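Local coordinates for protein ATP phosphoribosyltransferase regulatory subunit (Bacillus halodurans, PDB 3OD1) that probably serves with HisG in the first step of histidine biosynthesis and may allow its feedback regulation by histidine, at residues B[46-51]-B[89-94]. Sequence-based numbering, arbitrary orientation.
Sequences IETPTL and IARLVA
Ile46 carries CG1 between its backbone N and carbonyl carbon (chi1 46°), and its CD1 packs 3.6 Å from Ile89 CG1 on helix 86-94. The Arg91 chain, extended through chi2, bends at chi3 (51°), which places NE and turns the chain's course before the guanidinium. Ile46 and Leu92 approach tip to tip, with Ile46 CG1 4.1 Å from Leu92 CD1. Leu92 CD1 also touches Thr48 CG2, at 4.1 Å.

Further along the loop the partner is the guanidinium. Arg91 NH2 lies 3.5 Å from Pro49 CD, on an oblique approach. Thr48 CB sits at the guanidinium edge, near its plane, 4.1 Å from Arg91 NH2. The charge is met elsewhere: NH2 forms a salt bridge with Glu52, and NH1 forms one with Asp18 of the second subunit.

The contact packs the loop between strands 44-45 and 51-53 against helix 86-94, within the class II synthetase-like region and at the dimer interface, where Leu20 of the second subunit packs on Leu92. Across the two segments it is van der Waals packing between buried side chains. The carboxylates on Arg91 probably stabilise its positive charge and fix the guanidinium beside Pro49.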
ATOM      1  N   ILE B  46       1.240   5.380 -10.176  1.00 28.72           N
ATOM      2  CA  ILE B  46       1.142   4.020 -10.689  1.00 29.19           C
ATOM      3  C   ILE B  46       1.455   3.038  -9.570  1.00 35.92           C
ATOM      4  O   ILE B  46       1.813   3.455  -8.455  1.00 32.37           O
ATOM      5  CB  ILE B  46       2.077   3.772 -11.909  1.00 29.64           C
ATOM      6  CG1 ILE B  46       3.484   4.323 -11.652  1.00 29.85           C
ATOM      7  CG2 ILE B  46       1.472   4.384 -13.165  1.00 34.76           C
ATOM      8  CD1 ILE B  46       4.325   3.454 -10.698  1.00 28.63           C
ATOM      9  N   GLU B  47       1.283   1.747  -9.853  1.00 30.67           N
ATOM     10  CA  GLU B  47       1.842   0.713  -8.986  1.00 31.98           C
ATOM     11  C   GLU B  47       2.545  -0.357  -9.806  1.00 33.88           C
ATOM     12  O   GLU B  47       2.223  -0.578 -10.975  1.00 35.41           O
ATOM     13  CB  GLU B  47       0.779   0.099  -8.065  1.00 26.26           C
ATOM     14  CG  GLU B  47       0.194   1.130  -7.100  1.00 44.16           C
ATOM     15  CD  GLU B  47      -0.926   0.588  -6.199  1.00 59.43           C
ATOM     16  OE1 GLU B  47      -1.607  -0.390  -6.585  1.00 63.32           O
ATOM     17  OE2 GLU B  47      -1.128   1.164  -5.103  1.00 59.06           O
ATOM     18  N   THR B  48       3.538  -0.991  -9.198  1.00 32.38           N
ATOM     19  CA  THR B  48       4.264  -2.090  -9.832  1.00 30.52           C
ATOM     20  C   THR B  48       4.236  -3.250  -8.843  1.00 35.19           C
ATOM     21  O   THR B  48       3.794  -3.071  -7.698  1.00 35.52           O
ATOM     22  CB  THR B  48       5.723  -1.697 -10.121  1.00 31.14           C
ATOM     23  OG1 THR B  48       6.346  -1.306  -8.893  1.00 26.92           O
ATOM     24  CG2 THR B  48       5.792  -0.540 -11.117  1.00 36.32           C
ATOM     25  N   PRO B  49       4.696  -4.441  -9.263  1.00 37.06           N
ATOM     26  CA  PRO B  49       4.544  -5.620  -8.397  1.00 32.22           C
ATOM     27  C   PRO B  49       5.508  -5.621  -7.229  1.00 32.15           C
ATOM     28  O   PRO B  49       6.534  -4.934  -7.241  1.00 32.23           O
ATOM     29  CB  PRO B  49       4.900  -6.797  -9.321  1.00 28.51           C
ATOM     30  CG  PRO B  49       4.769  -6.236 -10.723  1.00 31.90           C
ATOM     31  CD  PRO B  49       5.210  -4.807 -10.596  1.00 38.12           C
ATOM     32  N   THR B  50       5.188  -6.443  -6.242  1.00 34.08           N
ATOM     33  CA  THR B  50       6.046  -6.607  -5.092  1.00 30.99           C
ATOM     34  C   THR B  50       7.332  -7.346  -5.483  1.00 28.61           C
ATOM     35  O   THR B  50       8.384  -7.121  -4.902  1.00 34.58           O
ATOM     36  CB  THR B  50       5.300  -7.368  -3.990  1.00 29.80           C
ATOM     37  OG1 THR B  50       4.176  -6.583  -3.570  1.00 32.12           O
ATOM     38  CG2 THR B  50       6.217  -7.624  -2.799  1.00 32.58           C
ATOM     39  N   LEU B  51       7.238  -8.217  -6.482  1.00 33.22           N
ATOM     40  CA  LEU B  51       8.377  -9.030  -6.899  1.00 31.15           C
ATOM     41  C   LEU B  51       8.856  -8.652  -8.295  1.00 31.76           C
ATOM     42  O   LEU B  51       8.051  -8.540  -9.223  1.00 31.76           O
ATOM     43  CB  LEU B  51       7.983 -10.509  -6.907  1.00 30.76           C
ATOM     44  CG  LEU B  51       7.723 -11.130  -5.529  1.00 35.95           C
ATOM     45  CD1 LEU B  51       6.922 -12.420  -5.661  1.00 33.07           C
ATOM     46  CD2 LEU B  51       9.035 -11.386  -4.822  1.00 36.31           C
ATOM     47  N   ILE B  89       9.727   1.551 -12.417  1.00 32.85           N
ATOM     48  CA  ILE B  89       9.070   2.526 -13.280  1.00 30.71           C
ATOM     49  C   ILE B  89       9.762   2.586 -14.654  1.00 32.06           C
ATOM     50  O   ILE B  89       9.106   2.732 -15.678  1.00 33.52           O
ATOM     51  CB  ILE B  89       8.963   3.909 -12.613  1.00 35.44           C
ATOM     52  CG1 ILE B  89       7.843   3.877 -11.561  1.00 33.94           C
ATOM     53  CG2 ILE B  89       8.698   4.991 -13.658  1.00 36.74           C
ATOM     54  CD1 ILE B  89       7.776   5.103 -10.696  1.00 33.27           C
ATOM     55  N   ALA B  90      11.082   2.434 -14.674  1.00 28.56           N
ATOM     56  CA  ALA B  90      11.800   2.402 -15.948  1.00 32.53           C
ATOM     57  C   ALA B  90      11.318   1.223 -16.799  1.00 36.57           C
ATOM     58  O   ALA B  90      11.090   1.368 -18.007  1.00 34.17           O
ATOM     59  CB  ALA B  90      13.306   2.330 -15.721  1.00 28.66           C
ATOM     60  N   ARG B  91      11.158   0.061 -16.168  1.00 29.88           N
ATOM     61  CA  ARG B  91      10.623  -1.110 -16.866  1.00 32.56           C
ATOM     62  C   ARG B  91       9.239  -0.818 -17.434  1.00 34.38           C
ATOM     63  O   ARG B  91       8.936  -1.144 -18.580  1.00 35.29           O
ATOM     64  CB  ARG B  91      10.557  -2.348 -15.952  1.00 34.67           C
ATOM     65  CG  ARG B  91       9.982  -3.605 -16.667  1.00 35.54           C
ATOM     66  CD  ARG B  91       9.853  -4.833 -15.745  1.00 38.06           C
ATOM     67  NE  ARG B  91       9.151  -4.523 -14.495  1.00 34.90           N
ATOM     68  CZ  ARG B  91       7.903  -4.069 -14.415  1.00 37.68           C
ATOM     69  NH1 ARG B  91       7.184  -3.874 -15.513  1.00 33.92           N
ATOM     70  NH2 ARG B  91       7.371  -3.798 -13.224  1.00 33.17           N
ATOM     71  N   LEU B  92       8.401  -0.199 -16.615  1.00 32.99           N
ATOM     72  CA  LEU B  92       7.024   0.089 -16.992  1.00 36.78           C
ATOM     73  C   LEU B  92       7.023   1.000 -18.206  1.00 41.19           C
ATOM     74  O   LEU B  92       6.323   0.747 -19.191  1.00 46.92           O
ATOM     75  CB  LEU B  92       6.323   0.765 -15.813  1.00 43.23           C
ATOM     76  CG  LEU B  92       4.821   0.630 -15.606  1.00 50.07           C
ATOM     77  CD1 LEU B  92       4.413   1.446 -14.402  1.00 43.42           C
ATOM     78  CD2 LEU B  92       4.088   1.108 -16.834  1.00 60.68           C
ATOM     79  N   VAL B  93       7.830   2.054 -18.128  1.00 34.60           N
ATOM     80  CA  VAL B  93       7.946   3.055 -19.182  1.00 37.86           C
ATOM     81  C   VAL B  93       8.387   2.473 -20.522  1.00 41.63           C
ATOM     82  O   VAL B  93       7.868   2.878 -21.562  1.00 40.16           O
ATOM     83  CB  VAL B  93       8.914   4.190 -18.774  1.00 41.50           C
ATOM     84  CG1 VAL B  93       9.206   5.115 -19.960  1.00 35.11           C
ATOM     85  CG2 VAL B  93       8.329   4.976 -17.608  1.00 44.00           C
ATOM     86  N   ALA B  94       9.338   1.540 -20.500  1.00 36.14           N
ATOM     87  CA  ALA B  94       9.867   0.968 -21.736  1.00 38.93           C
ATOM     88  C   ALA B  94       8.991  -0.151 -22.295  1.00 42.76           C
ATOM     89  O   ALA B  94       9.258  -0.649 -23.379  1.00 46.14           O
ATOM     90  CB  ALA B  94      11.286   0.461 -21.537  1.00 38.49           C
TER